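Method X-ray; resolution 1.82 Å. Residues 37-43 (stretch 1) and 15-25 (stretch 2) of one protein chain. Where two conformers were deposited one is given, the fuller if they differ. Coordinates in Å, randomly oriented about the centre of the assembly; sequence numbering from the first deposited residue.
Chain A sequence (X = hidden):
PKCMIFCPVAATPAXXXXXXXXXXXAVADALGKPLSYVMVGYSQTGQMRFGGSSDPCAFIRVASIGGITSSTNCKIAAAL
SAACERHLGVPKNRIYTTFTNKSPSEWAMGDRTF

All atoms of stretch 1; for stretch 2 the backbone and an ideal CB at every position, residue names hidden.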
# COMPACT_ATOMS: atom_id res chain seq x y z
N TYR A 37 11.53 11.43 12.24
CA TYR A 37 10.30 10.64 12.28
C TYR A 37 9.72 10.37 10.89
O TYR A 37 8.71 9.68 10.76
CB TYR A 37 9.27 11.33 13.17
CG TYR A 37 9.65 11.34 14.63
CD1 TYR A 37 9.40 10.23 15.45
CD2 TYR A 37 10.28 12.45 15.20
CE1 TYR A 37 9.76 10.23 16.79
CE2 TYR A 37 10.64 12.46 16.54
CZ TYR A 37 10.38 11.35 17.33
OH TYR A 37 10.73 11.35 18.66
N VAL A 38 10.37 10.92 9.87
CA VAL A 38 9.86 10.80 8.49
C VAL A 38 10.45 9.59 7.77
O VAL A 38 11.67 9.45 7.68
CB VAL A 38 10.09 12.10 7.69
CG1 VAL A 38 9.63 11.94 6.24
CG2 VAL A 38 9.36 13.27 8.35
N MET A 39 9.57 8.71 7.29
CA MET A 39 9.97 7.55 6.48
C MET A 39 9.48 7.75 5.05
O MET A 39 8.33 8.12 4.82
CB MET A 39 9.40 6.26 7.08
CG MET A 39 9.82 4.98 6.35
SD MET A 39 9.32 3.44 7.17
CE MET A 39 10.39 3.44 8.62
N VAL A 40 10.37 7.51 4.09
CA VAL A 40 10.05 7.67 2.67
C VAL A 40 10.56 6.47 1.86
O VAL A 40 11.59 5.87 2.19
CB VAL A 40 10.61 9.01 2.07
CG1 VAL A 40 9.87 10.23 2.63
CG2 VAL A 40 12.12 9.14 2.32
N GLY A 41 9.83 6.10 0.81
CA GLY A 41 10.29 5.02 -0.05
C GLY A 41 9.80 5.11 -1.48
O GLY A 41 8.85 5.84 -1.78
N TYR A 42 10.48 4.37 -2.35
CA TYR A 42 10.09 4.24 -3.75
C TYR A 42 9.86 2.78 -4.06
O TYR A 42 10.64 1.91 -3.68
CB TYR A 42 11.16 4.82 -4.68
CG TYR A 42 10.76 4.84 -6.14
CD1 TYR A 42 11.16 3.82 -7.01
CD2 TYR A 42 10.00 5.88 -6.66
CE1 TYR A 42 10.80 3.84 -8.36
CE2 TYR A 42 9.63 5.91 -8.00
CZ TYR A 42 10.03 4.89 -8.85
OH TYR A 42 9.68 4.92 -10.18
N SER A 43 8.77 2.50 -4.77
CA SER A 43 8.49 1.15 -5.18
C SER A 43 8.17 1.14 -6.67
O SER A 43 7.19 1.76 -7.10
CB SER A 43 7.34 0.56 -4.34
OG SER A 43 6.96 -0.72 -4.83
N UNK A 15 18.58 8.45 -9.00
CA UNK A 15 17.33 9.18 -9.19
C UNK A 15 16.50 9.06 -7.91
O UNK A 15 15.91 10.03 -7.45
CB UNK A 15 16.56 8.65 -10.40
N UNK A 16 16.46 7.84 -7.37
CA UNK A 16 15.63 7.51 -6.21
C UNK A 16 16.11 8.25 -4.97
O UNK A 16 15.30 8.80 -4.23
CB UNK A 16 15.64 6.00 -5.96
N UNK A 17 17.43 8.27 -4.76
CA UNK A 17 18.03 8.98 -3.63
C UNK A 17 17.67 10.46 -3.63
O UNK A 17 17.23 10.99 -2.61
CB UNK A 17 19.55 8.82 -3.65
N UNK A 18 17.84 11.11 -4.78
CA UNK A 18 17.53 12.54 -4.93
C UNK A 18 16.04 12.83 -4.74
O UNK A 18 15.67 13.79 -4.05
CB UNK A 18 17.98 13.03 -6.31
N UNK A 19 15.20 12.00 -5.34
CA UNK A 19 13.76 12.08 -5.15
C UNK A 19 13.37 11.97 -3.68
O UNK A 19 12.61 12.81 -3.16
CB UNK A 19 13.06 10.98 -5.96
N UNK A 20 13.90 10.96 -3.00
CA UNK A 20 13.49 10.68 -1.63
C UNK A 20 14.00 11.74 -0.66
O UNK A 20 13.33 12.06 0.32
CB UNK A 20 13.99 9.30 -1.20
N UNK A 21 15.17 12.31 -0.95
CA UNK A 21 15.67 13.46 -0.20
C UNK A 21 14.75 14.67 -0.33
O UNK A 21 14.50 15.37 0.65
CB UNK A 21 17.08 13.83 -0.68
N UNK A 22 14.26 14.92 -1.54
CA UNK A 22 13.29 16.00 -1.78
C UNK A 22 11.99 15.70 -1.03
O UNK A 22 11.41 16.58 -0.40
CB UNK A 22 13.02 16.17 -3.28
N UNK A 23 11.55 14.44 -1.10
CA UNK A 23 10.30 14.01 -0.48
C UNK A 23 10.31 14.17 1.05
O UNK A 23 9.38 14.74 1.63
CB UNK A 23 10.02 12.55 -0.84
N UNK A 24 11.37 13.68 1.69
CA UNK A 24 11.45 13.73 3.15
C UNK A 24 11.44 15.17 3.69
O UNK A 24 10.79 15.45 4.70
CB UNK A 24 12.72 13.01 3.62
N UNK A 25 12.14 16.07 3.00
CA UNK A 25 12.20 17.48 3.38
C UNK A 25 10.82 18.14 3.28
O UNK A 25 10.40 18.85 4.19
CB UNK A 25 13.20 18.22 2.50

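Stretch 2 is helical throughout, its backbone angles close to -60/-45, and it runs roughly antiparallel to strand 39-43, with 8.3 Å between the axes at closest approach and 144° between their directions. Alternate strand residues Val40 and Tyr42 turn their side chains toward the helix, and Val38, just before the strand, does likewise. The surface offered is therefore mostly apolar, and a helix can meet it with only some of its positions.

Position 15 has nothing of stretch 1 within 5.5 Å of its ideal CB, so many residues would fit, polar ones included. It is Gln15, whose amide bonds elsewhere in the structure.

Position 16 points toward stretch 1, its ideal CB 4.8 Å from Tyr42 CB. A medium or long side chain could lie against the tyrosine, whether leucine, methionine or a flexible polar residue. The deposited Gln16, with chi1 m and chi2 t, reaches Tyr42 and packs beside its ring at an oblique angle. The contact is one of packing, with no hydrogen bond across it.

Positions 17 and 18 lie beyond reach of the strand, which places no demand on them. They are Asp17 and Ala18.

Position 19 points toward stretch 1, yet its ideal CB is too distant to touch anything there. A small residue would fall short, whereas a branched or long apolar one could extend to the Tyr42 ring. Leu19 does so: with chi1 t and chi2 p, its CD2 comes within 4.0 Å of Tyr42 CD2.

At position 20 the ideal CB is already 4.0 Å from Val40 CG2, and beyond it the backbone of Gly41, which has no side chain, leads on to Tyr42. Leucine, isoleucine or methionine would suit this apolar setting. Leu20 uses the m, t rotamer. Its CB lies 3.9 Å from Val40 CG2, while its CD2 reaches over the strand backbone, 3.6 Å from Gly41 C and 4.3 Å from Tyr42 CB. One side chain thus spans three consecutive strand residues.

Positions 21 and 22 contact nothing in stretch 1, and polar residues are easily accommodated. They are Lys21 and Asp22.

Position 23 points toward Val40, and its ideal CB is 4.2 Å from Val40 CG1. A methyl group suffices for contact here. Ala23 supplies it, its CB 4.2 Å from Val40 CG1.

Position 24 points sideways, its ideal CB 4.1 Å from Val40 CG1 and 4.2 Å from Val38 CG1. An apolar residue could pack on the two valines; a longer polar one could cover them with its methylenes and carry its head group beyond. Glu24, with chi1 p, packs its CB 4.1 Å from Val38 CG1. Its carboxylate is tied to the strand side through a water, which donates to Glu24 OE1 at 2.8 Å and to Val38 O at 3.0 Å.

Position 25 points away, a place for almost any helix-compatible residue, and Lys25 extends its chain there.

Stretch 2 15-25: QQDALLKDAEK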
# COMPACT_ATOMS: atom_id res chain seq x y z
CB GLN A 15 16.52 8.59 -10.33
CG GLN A 15 16.79 9.15 -11.70
CD GLN A 15 16.18 8.29 -12.78
OE1 GLN A 15 16.68 7.21 -13.09
NE2 GLN A 15 15.09 8.77 -13.36
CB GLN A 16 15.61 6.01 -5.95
CG GLN A 16 14.93 5.18 -7.03
CD GLN A 16 14.80 3.71 -6.65
OE1 GLN A 16 15.08 2.82 -7.46
NE2 GLN A 16 14.40 3.45 -5.41
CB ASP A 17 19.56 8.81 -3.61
CG ASP A 17 20.01 7.66 -2.72
OD1 ASP A 17 19.54 7.58 -1.56
OD2 ASP A 17 20.85 6.85 -3.17
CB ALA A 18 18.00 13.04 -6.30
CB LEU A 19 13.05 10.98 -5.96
CG LEU A 19 11.52 10.91 -5.84
CD1 LEU A 19 10.86 12.23 -6.26
CD2 LEU A 19 10.98 9.74 -6.64
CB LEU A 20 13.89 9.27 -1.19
CG LEU A 20 13.25 8.09 -1.95
CD1 LEU A 20 13.79 6.77 -1.42
CD2 LEU A 20 11.72 8.10 -1.89
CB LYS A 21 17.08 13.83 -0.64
CG LYS A 21 18.12 12.88 -0.12
CD LYS A 21 19.51 13.30 -0.54
CE LYS A 21 20.50 12.16 -0.39
NZ LYS A 21 20.62 11.70 1.01
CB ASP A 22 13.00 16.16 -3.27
CG ASP A 22 14.08 16.95 -4.01
OD1 ASP A 22 14.00 17.03 -5.26
OD2 ASP A 22 14.99 17.51 -3.36
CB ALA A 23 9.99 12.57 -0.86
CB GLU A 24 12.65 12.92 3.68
CG GLU A 24 14.01 13.48 3.32
CD GLU A 24 15.15 12.53 3.61
OE1 GLU A 24 14.93 11.31 3.70
OE2 GLU A 24 16.29 13.03 3.74
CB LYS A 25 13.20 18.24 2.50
CG LYS A 25 13.34 19.72 2.85
CD LYS A 25 13.91 20.51 1.68
CE LYS A 25 13.86 22.00 1.96
NZ LYS A 25 14.10 22.78 0.71
O HOH W 1 14.02 9.93 5.90
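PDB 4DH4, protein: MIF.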